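Local atomic coordinates of triacylglycerol lipase (Rhizopus niveus, PDB entry 1LGY), a protein that hydrolyses the ester bonds of triacylglycerols and their partial glycerides, with strong preference for the 1 and 3 positions, releasing free fatty acids. Residues Leu60-Gly65 and Arg81-Phe86; Gly111-Tyr116 and Ala151-Met156; Lys138-Gly143 and Ser171-Gly176; Gly181-Ala186 and Gly215-Gly220; Pro219-Trp224 and Thr236-Thr241. All coordinates share one frame; numbering follows the deposited sequence.

Contact 1: residues Leu60-Gly65 and Arg81-Phe86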
# COMPACT_ATOMS: atom_id res chain seq x y z
N LEU A 60 -14.17 9.60 10.85
CA LEU A 60 -13.56 9.28 12.13
C LEU A 60 -12.05 9.21 12.02
O LEU A 60 -11.43 10.07 12.63
CB LEU A 60 -14.12 7.94 12.66
CG LEU A 60 -15.67 7.99 12.90
CD1 LEU A 60 -16.10 6.76 13.67
CD2 LEU A 60 -16.08 9.27 13.68
N SER A 61 -11.43 8.31 11.24
CA SER A 61 -9.97 8.24 11.01
C SER A 61 -9.37 8.85 9.71
O SER A 61 -8.18 8.77 9.43
CB SER A 61 -9.60 6.78 11.09
OG SER A 61 -10.42 6.04 10.20
N ASP A 62 -10.17 9.52 8.89
CA ASP A 62 -9.79 10.02 7.56
C ASP A 62 -9.05 9.02 6.66
O ASP A 62 -8.11 9.29 5.91
CB ASP A 62 -9.00 11.31 7.74
CG ASP A 62 -8.88 12.12 6.44
OD1 ASP A 62 -9.80 12.22 5.61
OD2 ASP A 62 -7.80 12.66 6.26
N THR A 63 -9.60 7.84 6.69
CA THR A 63 -9.17 6.75 5.86
C THR A 63 -10.06 6.89 4.63
O THR A 63 -11.29 6.91 4.68
CB THR A 63 -9.39 5.42 6.71
OG1 THR A 63 -8.40 5.49 7.75
CG2 THR A 63 -9.16 4.10 6.00
N ASN A 64 -9.49 7.17 3.46
CA ASN A 64 -10.29 7.21 2.26
C ASN A 64 -9.82 6.17 1.26
O ASN A 64 -8.76 5.61 1.44
CB ASN A 64 -10.21 8.56 1.64
CG ASN A 64 -10.56 9.65 2.61
OD1 ASN A 64 -11.60 10.25 2.49
ND2 ASN A 64 -9.67 9.95 3.56
N GLY A 65 -10.63 5.83 0.27
CA GLY A 65 -10.18 4.85 -0.69
C GLY A 65 -11.13 4.76 -1.85
O GLY A 65 -12.15 5.44 -1.87
N ARG A 81 -5.76 5.60 1.25
CA ARG A 81 -4.92 6.64 1.86
C ARG A 81 -5.48 6.96 3.25
O ARG A 81 -6.68 6.85 3.48
CB ARG A 81 -4.93 7.94 1.09
CG ARG A 81 -6.25 8.68 1.09
CD ARG A 81 -6.05 10.09 0.64
NE ARG A 81 -7.18 10.84 1.10
CZ ARG A 81 -6.99 11.68 2.09
NH1 ARG A 81 -5.82 11.86 2.68
NH2 ARG A 81 -8.00 12.39 2.53
N GLY A 82 -4.61 7.27 4.21
CA GLY A 82 -5.09 7.85 5.43
C GLY A 82 -4.95 9.35 5.27
O GLY A 82 -4.96 9.94 4.18
N THR A 83 -4.87 9.95 6.44
CA THR A 83 -4.59 11.36 6.58
C THR A 83 -3.31 11.77 5.90
O THR A 83 -2.24 11.20 6.15
CB THR A 83 -4.51 11.72 8.09
OG1 THR A 83 -4.12 13.07 8.20
CG2 THR A 83 -3.45 10.93 8.84
N ASN A 84 -3.41 12.86 5.15
CA ASN A 84 -2.20 13.44 4.60
C ASN A 84 -1.54 14.50 5.51
O ASN A 84 -0.72 15.29 5.06
CB ASN A 84 -2.52 14.05 3.24
CG ASN A 84 -3.37 15.32 3.27
OD1 ASN A 84 -4.23 15.52 4.14
ND2 ASN A 84 -3.13 16.18 2.28
N SER A 85 -1.85 14.60 6.80
CA SER A 85 -1.05 15.47 7.64
C SER A 85 -0.03 14.47 8.16
O SER A 85 -0.32 13.65 9.03
CB SER A 85 -1.89 16.07 8.76
OG SER A 85 -2.23 15.20 9.84
N PHE A 86 1.18 14.43 7.56
CA PHE A 86 2.10 13.34 7.89
C PHE A 86 3.01 13.55 9.10
O PHE A 86 3.39 12.57 9.74
CB PHE A 86 2.97 13.04 6.70
CG PHE A 86 2.24 12.77 5.42
CD1 PHE A 86 1.63 11.56 5.20
CD2 PHE A 86 2.24 13.73 4.41
CE1 PHE A 86 1.02 11.29 3.96
CE2 PHE A 86 1.63 13.47 3.18
CZ PHE A 86 1.02 12.25 2.94
O HOH W 1 -5.48 8.31 9.32
O HOH W 2 -9.20 14.65 3.97
O HOH W 3 -5.94 14.79 6.14

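Contact 2: residues Gly111-Tyr116 and Ala151-Met156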
# COMPACT_ATOMS: atom_id res chain seq x y z
N GLY A 111 -4.11 0.71 15.87
CA GLY A 111 -4.91 1.76 15.25
C GLY A 111 -5.20 1.50 13.78
O GLY A 111 -6.28 1.85 13.29
N PHE A 112 -4.27 0.84 13.06
CA PHE A 112 -4.40 0.63 11.64
C PHE A 112 -5.44 -0.43 11.44
O PHE A 112 -6.26 -0.30 10.54
CB PHE A 112 -3.10 0.16 11.00
CG PHE A 112 -1.87 1.06 10.99
CD1 PHE A 112 -1.93 2.43 11.22
CD2 PHE A 112 -0.62 0.46 10.76
CE1 PHE A 112 -0.74 3.18 11.21
CE2 PHE A 112 0.55 1.22 10.75
CZ PHE A 112 0.49 2.59 10.98
N LEU A 113 -5.46 -1.48 12.27
CA LEU A 113 -6.53 -2.44 12.26
C LEU A 113 -7.84 -1.77 12.64
O LEU A 113 -8.78 -1.98 11.89
CB LEU A 113 -6.22 -3.57 13.22
CG LEU A 113 -7.23 -4.66 13.08
CD1 LEU A 113 -7.16 -5.34 11.73
CD2 LEU A 113 -6.97 -5.60 14.20
N SER A 114 -8.05 -0.97 13.71
CA SER A 114 -9.33 -0.29 13.87
C SER A 114 -9.70 0.67 12.74
O SER A 114 -10.88 0.84 12.49
CB SER A 114 -9.45 0.53 15.18
OG SER A 114 -8.61 1.68 15.32
N SER A 115 -8.80 1.30 12.00
CA SER A 115 -9.20 2.06 10.82
C SER A 115 -9.63 1.09 9.74
O SER A 115 -10.51 1.41 8.94
CB SER A 115 -8.08 2.85 10.29
OG SER A 115 -7.70 3.76 11.30
N TYR A 116 -9.11 -0.14 9.73
CA TYR A 116 -9.45 -1.06 8.66
C TYR A 116 -10.86 -1.62 8.82
O TYR A 116 -11.63 -1.71 7.85
CB TYR A 116 -8.40 -2.14 8.66
CG TYR A 116 -8.73 -3.13 7.58
CD1 TYR A 116 -8.62 -2.79 6.21
CD2 TYR A 116 -9.26 -4.36 7.97
CE1 TYR A 116 -9.08 -3.69 5.24
CE2 TYR A 116 -9.72 -5.25 7.00
CZ TYR A 116 -9.63 -4.91 5.66
OH TYR A 116 -10.16 -5.80 4.77
N ALA A 151 -3.71 -1.30 2.69
CA ALA A 151 -3.59 -2.14 1.52
C ALA A 151 -3.08 -3.50 1.87
O ALA A 151 -3.59 -4.49 1.35
CB ALA A 151 -2.61 -1.60 0.49
N LEU A 152 -2.10 -3.60 2.78
CA LEU A 152 -1.60 -4.90 3.12
C LEU A 152 -2.64 -5.69 3.89
O LEU A 152 -2.80 -6.86 3.56
CB LEU A 152 -0.34 -4.75 3.91
CG LEU A 152 0.24 -6.06 4.45
CD1 LEU A 152 0.54 -7.04 3.35
CD2 LEU A 152 1.49 -5.73 5.20
N LEU A 153 -3.39 -5.09 4.80
CA LEU A 153 -4.42 -5.78 5.56
C LEU A 153 -5.58 -6.09 4.65
O LEU A 153 -6.33 -7.04 4.92
CB LEU A 153 -4.95 -4.93 6.70
CG LEU A 153 -3.94 -4.65 7.82
CD1 LEU A 153 -4.32 -3.41 8.62
CD2 LEU A 153 -3.88 -5.87 8.69
N ALA A 154 -5.76 -5.29 3.59
CA ALA A 154 -6.88 -5.45 2.68
C ALA A 154 -6.60 -6.65 1.78
O ALA A 154 -7.48 -7.51 1.60
CB ALA A 154 -7.05 -4.20 1.80
N GLY A 155 -5.37 -6.77 1.25
CA GLY A 155 -5.03 -7.87 0.36
C GLY A 155 -4.95 -9.13 1.20
O GLY A 155 -5.15 -10.22 0.68
N MET A 156 -4.61 -9.02 2.48
CA MET A 156 -4.58 -10.26 3.27
C MET A 156 -5.95 -10.77 3.63
O MET A 156 -6.11 -11.96 3.78
CB MET A 156 -3.80 -10.08 4.58
CG MET A 156 -2.33 -9.94 4.35
SD MET A 156 -1.74 -11.47 3.62
CE MET A 156 -1.20 -10.88 2.06

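Contact 3: residues Lys138-Gly143 and Ser171-Gly176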
# COMPACT_ATOMS: atom_id res chain seq x y z
N LYS A 138 -7.91 -9.16 -12.64
CA LYS A 138 -7.07 -9.22 -11.46
C LYS A 138 -7.29 -8.01 -10.55
O LYS A 138 -7.64 -6.93 -11.01
CB LYS A 138 -5.57 -9.27 -11.80
CG LYS A 138 -5.17 -9.30 -13.28
CD LYS A 138 -3.66 -9.06 -13.45
CE LYS A 138 -2.92 -10.33 -13.00
NZ LYS A 138 -3.13 -11.49 -13.87
N VAL A 139 -7.01 -8.17 -9.26
CA VAL A 139 -7.19 -7.12 -8.28
C VAL A 139 -5.84 -6.58 -7.86
O VAL A 139 -4.98 -7.30 -7.36
CB VAL A 139 -7.90 -7.67 -7.06
CG1 VAL A 139 -8.37 -6.49 -6.22
CG2 VAL A 139 -9.08 -8.53 -7.46
N ILE A 140 -5.54 -5.32 -8.13
CA ILE A 140 -4.30 -4.76 -7.58
C ILE A 140 -4.63 -3.90 -6.39
O ILE A 140 -5.47 -3.05 -6.56
CB ILE A 140 -3.62 -3.95 -8.64
CG1 ILE A 140 -3.23 -5.01 -9.69
CG2 ILE A 140 -2.51 -3.10 -8.09
CD1 ILE A 140 -2.33 -4.66 -10.88
N VAL A 141 -4.04 -4.04 -5.19
CA VAL A 141 -4.37 -3.20 -4.03
C VAL A 141 -3.23 -2.24 -3.83
O VAL A 141 -2.08 -2.67 -3.92
CB VAL A 141 -4.53 -4.02 -2.76
CG1 VAL A 141 -5.08 -3.13 -1.67
CG2 VAL A 141 -5.46 -5.23 -3.02
N THR A 142 -3.46 -0.97 -3.57
CA THR A 142 -2.33 -0.09 -3.44
C THR A 142 -2.56 1.12 -2.57
O THR A 142 -3.69 1.49 -2.29
CB THR A 142 -1.90 0.32 -4.87
OG1 THR A 142 -0.55 0.71 -4.72
CG2 THR A 142 -2.64 1.45 -5.50
N GLY A 143 -1.45 1.73 -2.12
CA GLY A 143 -1.54 2.96 -1.36
C GLY A 143 -0.17 3.49 -0.95
O GLY A 143 0.85 2.84 -1.03
N SER A 171 -2.60 -9.06 -6.22
CA SER A 171 -1.31 -8.43 -6.11
C SER A 171 -1.35 -7.26 -5.11
O SER A 171 -2.42 -6.70 -4.95
CB SER A 171 -0.94 -7.96 -7.46
OG SER A 171 0.24 -8.67 -7.72
N ILE A 172 -0.29 -6.82 -4.43
CA ILE A 172 -0.35 -5.73 -3.45
C ILE A 172 0.85 -4.86 -3.71
O ILE A 172 1.93 -5.43 -3.80
CB ILE A 172 -0.19 -6.14 -1.95
CG1 ILE A 172 -1.26 -7.06 -1.46
CG2 ILE A 172 -0.36 -4.89 -1.08
CD1 ILE A 172 -0.85 -7.74 -0.16
N PHE A 173 0.72 -3.52 -3.77
CA PHE A 173 1.86 -2.63 -3.99
C PHE A 173 1.86 -1.48 -3.03
O PHE A 173 0.79 -0.88 -2.92
CB PHE A 173 1.82 -2.04 -5.37
CG PHE A 173 2.34 -2.97 -6.43
CD1 PHE A 173 1.51 -3.97 -6.97
CD2 PHE A 173 3.62 -2.79 -6.94
CE1 PHE A 173 1.98 -4.77 -8.02
CE2 PHE A 173 4.07 -3.60 -7.98
CZ PHE A 173 3.26 -4.58 -8.52
N THR A 174 2.89 -1.11 -2.28
CA THR A 174 2.78 0.12 -1.51
C THR A 174 3.99 1.02 -1.68
O THR A 174 5.09 0.55 -1.93
CB THR A 174 2.59 -0.16 0.04
OG1 THR A 174 3.83 -0.63 0.55
CG2 THR A 174 1.54 -1.20 0.37
N VAL A 175 3.86 2.33 -1.63
CA VAL A 175 5.04 3.20 -1.58
C VAL A 175 4.98 3.91 -0.21
O VAL A 175 3.90 4.27 0.17
CB VAL A 175 5.07 4.29 -2.72
CG1 VAL A 175 5.34 3.65 -4.05
CG2 VAL A 175 3.77 5.03 -2.82
N GLY A 176 6.03 4.08 0.61
CA GLY A 176 5.94 4.81 1.89
C GLY A 176 5.27 4.06 3.04
O GLY A 176 5.07 4.62 4.11

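Contact 4: residues Gly181-Ala186 and Gly215-Gly220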
# COMPACT_ATOMS: atom_id res chain seq x y z
N GLY A 181 2.82 -5.32 11.45
CA GLY A 181 2.61 -6.40 12.39
C GLY A 181 3.90 -6.94 12.94
O GLY A 181 4.96 -6.55 12.51
N ASN A 182 3.73 -7.86 13.90
CA ASN A 182 4.80 -8.56 14.59
C ASN A 182 5.46 -9.65 13.73
O ASN A 182 4.99 -9.87 12.61
CB ASN A 182 4.18 -9.13 15.87
CG ASN A 182 3.32 -10.36 15.60
OD1 ASN A 182 3.34 -11.34 16.34
ND2 ASN A 182 2.55 -10.41 14.52
N PRO A 183 6.53 -10.38 14.11
CA PRO A 183 7.13 -11.36 13.22
C PRO A 183 6.23 -12.48 12.73
O PRO A 183 6.33 -12.81 11.55
CB PRO A 183 8.33 -11.84 14.01
CG PRO A 183 8.69 -10.65 14.91
CD PRO A 183 7.35 -10.18 15.32
N THR A 184 5.36 -13.07 13.58
CA THR A 184 4.44 -14.11 13.12
C THR A 184 3.54 -13.56 12.03
O THR A 184 3.17 -14.31 11.14
CB THR A 184 3.53 -14.65 14.26
OG1 THR A 184 4.36 -15.32 15.23
CG2 THR A 184 2.45 -15.59 13.71
N PHE A 185 3.13 -12.29 12.04
CA PHE A 185 2.23 -11.80 10.99
C PHE A 185 3.06 -11.70 9.74
O PHE A 185 2.60 -12.10 8.69
CB PHE A 185 1.65 -10.44 11.38
CG PHE A 185 1.01 -9.63 10.27
CD1 PHE A 185 -0.29 -9.87 9.87
CD2 PHE A 185 1.77 -8.62 9.62
CE1 PHE A 185 -0.86 -9.12 8.83
CE2 PHE A 185 1.19 -7.88 8.59
CZ PHE A 185 -0.12 -8.14 8.20
N ALA A 186 4.27 -11.22 9.84
CA ALA A 186 5.15 -11.09 8.69
C ALA A 186 5.36 -12.42 7.98
O ALA A 186 5.31 -12.56 6.76
CB ALA A 186 6.49 -10.56 9.18
N GLY A 215 8.82 -4.48 18.34
CA GLY A 215 8.47 -5.82 17.89
C GLY A 215 7.89 -5.88 16.48
O GLY A 215 7.35 -6.91 16.08
N PHE A 216 7.95 -4.83 15.69
CA PHE A 216 7.30 -4.81 14.37
C PHE A 216 8.22 -5.25 13.27
O PHE A 216 9.41 -4.93 13.36
CB PHE A 216 6.82 -3.42 14.07
CG PHE A 216 5.55 -3.04 14.83
CD1 PHE A 216 5.63 -2.49 16.11
CD2 PHE A 216 4.32 -3.14 14.20
CE1 PHE A 216 4.47 -2.03 16.73
CE2 PHE A 216 3.17 -2.67 14.83
CZ PHE A 216 3.25 -2.12 16.10
N LEU A 217 7.73 -5.96 12.23
CA LEU A 217 8.57 -6.42 11.12
C LEU A 217 7.82 -6.38 9.79
O LEU A 217 6.62 -6.62 9.78
CB LEU A 217 9.04 -7.83 11.40
CG LEU A 217 10.00 -8.48 10.38
CD1 LEU A 217 11.44 -7.93 10.46
CD2 LEU A 217 9.99 -9.94 10.68
N HIS A 218 8.49 -6.02 8.70
CA HIS A 218 7.90 -5.86 7.39
C HIS A 218 8.05 -7.13 6.55
O HIS A 218 9.17 -7.61 6.47
CB HIS A 218 8.58 -4.84 6.53
CG HIS A 218 8.24 -3.37 6.56
ND1 HIS A 218 7.10 -2.81 6.30
CD2 HIS A 218 9.16 -2.38 6.74
CE1 HIS A 218 7.29 -1.52 6.31
NE2 HIS A 218 8.54 -1.27 6.57
N PRO A 219 7.03 -7.71 5.88
CA PRO A 219 7.17 -8.77 4.89
C PRO A 219 7.34 -8.12 3.53
O PRO A 219 7.44 -6.88 3.45
CB PRO A 219 5.88 -9.52 5.04
CG PRO A 219 4.92 -8.37 5.15
CD PRO A 219 5.62 -7.53 6.21
N GLY A 220 7.33 -8.91 2.45
CA GLY A 220 7.35 -8.33 1.09
C GLY A 220 8.70 -7.88 0.61
O GLY A 220 9.58 -7.70 1.46
O HOH W 4 4.38 -5.52 9.07

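Contact 5: residues Pro219-Trp224 and Thr236-Thr241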
# COMPACT_ATOMS: atom_id res chain seq x y z
N PRO A 219 7.03 -7.71 5.88
CA PRO A 219 7.17 -8.77 4.89
C PRO A 219 7.34 -8.12 3.53
O PRO A 219 7.44 -6.88 3.45
CB PRO A 219 5.88 -9.52 5.04
CG PRO A 219 4.92 -8.37 5.15
CD PRO A 219 5.62 -7.53 6.21
N GLY A 220 7.33 -8.91 2.45
CA GLY A 220 7.35 -8.33 1.09
C GLY A 220 8.70 -7.88 0.61
O GLY A 220 9.58 -7.70 1.46
N VAL A 221 8.92 -7.68 -0.71
CA VAL A 221 10.25 -7.34 -1.17
C VAL A 221 10.42 -5.88 -1.45
O VAL A 221 9.68 -5.20 -2.12
CB VAL A 221 10.75 -8.22 -2.43
CG1 VAL A 221 9.65 -9.15 -2.87
CG2 VAL A 221 11.34 -7.35 -3.53
N GLU A 222 11.51 -5.45 -0.89
CA GLU A 222 11.83 -4.07 -0.82
C GLU A 222 12.58 -3.61 -2.03
O GLU A 222 13.54 -4.27 -2.41
CB GLU A 222 12.60 -3.92 0.47
CG GLU A 222 13.37 -2.66 0.47
CD GLU A 222 13.87 -2.12 1.77
OE1 GLU A 222 13.98 -2.77 2.82
OE2 GLU A 222 14.20 -0.97 1.68
N SER A 223 12.10 -2.46 -2.56
CA SER A 223 12.69 -1.77 -3.69
C SER A 223 12.93 -0.34 -3.26
O SER A 223 12.01 0.45 -3.10
CB SER A 223 11.75 -1.87 -4.87
OG SER A 223 10.39 -1.55 -4.58
N TRP A 224 14.20 -0.02 -3.02
CA TRP A 224 14.67 1.26 -2.52
C TRP A 224 15.19 2.20 -3.60
O TRP A 224 16.14 1.89 -4.32
CB TRP A 224 15.76 0.96 -1.52
CG TRP A 224 16.29 2.12 -0.67
CD1 TRP A 224 15.54 3.21 -0.29
CD2 TRP A 224 17.58 2.20 -0.18
NE1 TRP A 224 16.34 3.95 0.44
CE2 TRP A 224 17.55 3.40 0.54
CE3 TRP A 224 18.76 1.44 -0.21
CZ2 TRP A 224 18.69 3.83 1.21
CZ3 TRP A 224 19.90 1.87 0.47
CH2 TRP A 224 19.86 3.07 1.18
N THR A 236 15.75 -8.43 -2.51
CA THR A 236 14.89 -9.53 -2.87
C THR A 236 14.44 -10.51 -1.79
O THR A 236 13.61 -11.37 -2.12
CB THR A 236 15.56 -10.32 -4.01
OG1 THR A 236 16.68 -10.98 -3.43
CG2 THR A 236 15.96 -9.44 -5.20
N SER A 237 14.89 -10.45 -0.53
CA SER A 237 14.29 -11.34 0.48
C SER A 237 12.84 -10.95 0.73
O SER A 237 12.44 -9.87 0.33
CB SER A 237 14.96 -11.24 1.79
OG SER A 237 16.33 -11.05 1.52
N GLU A 238 12.00 -11.79 1.35
CA GLU A 238 10.60 -11.43 1.60
C GLU A 238 10.29 -11.07 3.06
O GLU A 238 9.14 -11.13 3.51
CB GLU A 238 9.68 -12.57 1.19
CG GLU A 238 9.51 -12.80 -0.30
CD GLU A 238 9.60 -14.26 -0.74
OE1 GLU A 238 9.21 -15.16 0.03
OE2 GLU A 238 10.06 -14.50 -1.86
N ILE A 239 11.39 -10.80 3.78
CA ILE A 239 11.44 -10.33 5.17
C ILE A 239 12.48 -9.23 5.12
O ILE A 239 13.45 -9.34 4.36
CB ILE A 239 11.93 -11.43 6.15
CG1 ILE A 239 10.90 -12.54 6.23
CG2 ILE A 239 12.13 -10.87 7.53
CD1 ILE A 239 9.38 -12.22 6.26
N GLU A 240 12.36 -8.17 5.92
CA GLU A 240 13.34 -7.10 5.72
C GLU A 240 14.74 -7.24 6.27
O GLU A 240 15.02 -7.66 7.40
CB GLU A 240 12.77 -5.75 6.21
CG GLU A 240 12.19 -5.78 7.57
CD GLU A 240 12.03 -4.43 8.22
OE1 GLU A 240 12.65 -3.44 7.82
OE2 GLU A 240 11.27 -4.38 9.17
N THR A 241 15.57 -6.96 5.25
CA THR A 241 17.01 -6.91 5.30
C THR A 241 17.45 -5.57 5.83
O THR A 241 16.77 -4.54 5.70
CB THR A 241 17.70 -7.09 3.89
OG1 THR A 241 17.36 -5.94 3.14
CG2 THR A 241 17.21 -8.25 3.05
O HOH W 5 14.81 -5.17 3.55
O HOH W 6 11.73 -1.57 5.01

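Contact 1: residues Leu60-Gly65 and Arg81-Phe86
Asp-62 OD1 is gripped by three partners: it accepts from Asn-64 ND2 at 3.1 Å, accepts a hydrogen bond from water 2, and makes a long salt bridge, 3.6 Å, to Arg-81 NH2. The amide nitrogen comes down on OD1 from above the carboxylate plane. That plane stands 78° from the guanidinium, so the two groups are steeply inclined and form no flat, two-pronged pair. Water 2 links OD1 back to NH2, though its bond to the arginine is weak. Asn-64 and Arg-81 run side by side, their amide and guanidinium planes only 13° apart, with ND2 over one face of the guanidinium. Two donors, ND2 and NH2, thus meet at 3.1 Å. Beneath them the antiparallel strands 63-70 and 75-81 of the central sheet pair through Asn-64 N to Arg-81 O, 2.8 Å, and Arg-81 N to Asn-64 O, 3.0 Å. Water 3 joins Asp-62 OD2 to Thr-83 OG1, which closes an ST turn by accepting from Ser-85 N. This turn lies on the loop between strand 75-81 and helix 87-91, where Phe-86 touches catalytic Ser-145. Since both donors converge on one carboxylate, Asp-62 is likely to stay ionised and to offset the repulsion between them.

Contact 2: residues Gly111-Tyr116 and Ala151-Met156
Leu-153 reaches from helix 146-161 toward helix 110-133, and its CD1 meets Tyr-116 CB at 4.3 Å. The same methyl lies 4.1 Å from Phe-112 O, so it sits against one turn of the facing helix. Its twin, CD2, approaches Leu-113 CD1 at 4.5 Å. With CG anti to the backbone N (chi1 179°), the Tyr-116 ring extends across to the other helix. Leu-153 CB then lies over one ring face, displaced toward the rim, while Tyr-116 CE1 comes within 3.8 Å of Ala-154 CA and 4.0 Å of Ala-154 CB. The small alanine lets the phenol lie close to the helix backbone. No hydrogen bond crosses between the two segments, whose axes pass 10.4 Å apart at a crossing angle of -59°. Both helices belong to the alpha/beta-hydrolase fold of class 3 lipases, and helix 146-161 directly follows the turn bearing the nucleophile Ser-145. Further out, the phenol oxygen of Tyr-116 is hydrogen-bonded to Tyr-123 OH and Asp-157 OD2, which fix the far end of the ring. The Phe-112 ring turns aside from Leu-153, stacks on His-109 and packs against Leu-146 and Ala-149. Within helix 110-133, Gly-111 O accepts from Ser-114 OG and Ser-115 OG, both at 3.1 Å, besides the backbone N of Ser-115.

Contact 3: residues Lys138-Gly143 and Ser171-Gly176
Val-141 and Ile-172 face each other in the parallel pairing of strands 138-144 and 170-175, the two strands of a right-handed beta-alpha-beta crossover through helix 146-161 in this alpha/beta-hydrolase fold. Backbone hydrogen bonds carry the pairing: Ser-171 N to Val-139 O, Val-141 N to Ser-171 O at 3.1 Å, Phe-173 N to Val-141 O at 2.9 Å, and Val-175 N to Gly-143 O at 3.1 Å. The last reaches the glycine that opens the GxSxG sequence of the nucleophile elbow, two residues before Ser-145. CA-H...O contacts fill in between them, as from Thr-142 CA to Phe-173 O, 3.3 Å. Apolar packing divides by face. Val-141 and Ile-172 point at helix 146-161, meeting Ala-151, Ala-154, Leu-152 and Met-156. Ile-140, Thr-142 and Phe-173 look the other way, toward helix 11-26, where the Phe-173 ring meets Tyr-20; within this face Ile-140 CG2 lies 4.3 Å from Phe-173 CD1. One side-chain hydrogen bond joins the strands. Thr-142 OG1, anti to its backbone N (chi1 -158°), donates to Phe-173 O at 2.8 Å, approaching from 45° above the carbonyl plane.

Contact 4: residues Gly181-Ala186 and Gly215-Gly220
Phe-216 presents a ring edge to Gly-181, whose backbone N lies near the ring plane, 3.8 Å from CD2; the ring stacks on Phe-97. Phe-185 meets Tyr-100 edge-to-face. Beside the Phe-216 ring the two backbones join through one straight hydrogen bond, Leu-217 N to Gly-181 O, 2.8 Å and 170° at the hydrogen. Water 4 adds a second link, accepting from Gly-181 N and donating to Leu-217 O at 2.6 Å; it joins polar groups that do not meet directly. The nearest approaches to Gly-215 O from the facing segment are carbons, Asn-182 CA and Pro-183 CD, both at 3.4 Å. Gly-215 has a positive phi, a backbone shape suited to glycine. Leu-217 holds CG anti to the backbone N (chi1 -177°), which carries CD2 over the first helical turn: the methyl lies 3.9 Å from Ala-186 CB and 4.1 Å from Pro-183 CA. Pro-219 continues along the same helix face, its CB 3.5 Å from Ala-186 O. Behind, His-218 turns from the helix and hydrogen-bonds through NE2 to Pro-207 O. The arrangement is that of a loop, leading into strand 221-227, laid across the start of helix 183-192, with Asn-182 at the N-cap and proline in the first turn.

Contact 5: residues Pro219-Trp224 and Thr236-Thr241
Val-221 has CG1 almost eclipsing its backbone N (chi1 3°), an unusual setting that aims CG2 at Thr-236 CA, 4.2 Å off, and CG1 toward Glu-238 CG. Between these branches and the backbone, CB lies 3.6 Å from Ser-237 O. Glu-222 points at the facing segment, with CG anti to the backbone N (chi1 161°) and the chain extended, and OE1 reaches water 5 at 2.6 Å. The same water accepts from Thr-241 OG1 at 2.7 Å and, weakly, from Thr-241 N, bridging a gap that the carboxylate does not span itself. Strands 221-227 and 231-235 run antiparallel and adjacent in the central sheet, and residues 236-241 are the chain just after the second strand, folding back beside the start of the first. There the backbones touch: Gly-220 N gives Glu-238 O a weak, bent bond of 3.1 Å, and Pro-219 CA approaches the same oxygen at 3.4 Å. The positive phi of Gly-220 suits glycine. Glu-222 OE2 is hydrogen-bonded to Ser-245 OG, close to the disulfide between Cys-235 and Cys-244. Glu-240 OE1, 5.2 Å from the like-charged Glu-222 OE1, is hydrogen-bonded to Asn-246 ND2, while OE2 forms a salt bridge with Arg-179 NE.

Contacts 1, 3 and 5 reach the same central sheet, with contacts 1 and 5 on opposite sides of the chain's centre, about 26 Å apart between centres. Contact 2 touches both contact 1 and contact 3: Ser-115 packs on Ser-61 and Thr-63, while Ala-151 CB meets Val-141 CG1 at 3.6 Å. Contact 2 also touches contact 4 where Leu-152 packs on Phe-185. Contacts 4 and 5 share Pro-219 and Gly-220, and His-218 N probably hydrogen-bonds Glu-240 OE2 at 3.3 Å. Contacts 1 and 3 come nearest the catalytic residues: Gly-82 is about 7 Å from the Ser-145 side chain, and Val-175 about 7 Å, between side chains, from Asp-204 and His-257; contact 4 lies away from them.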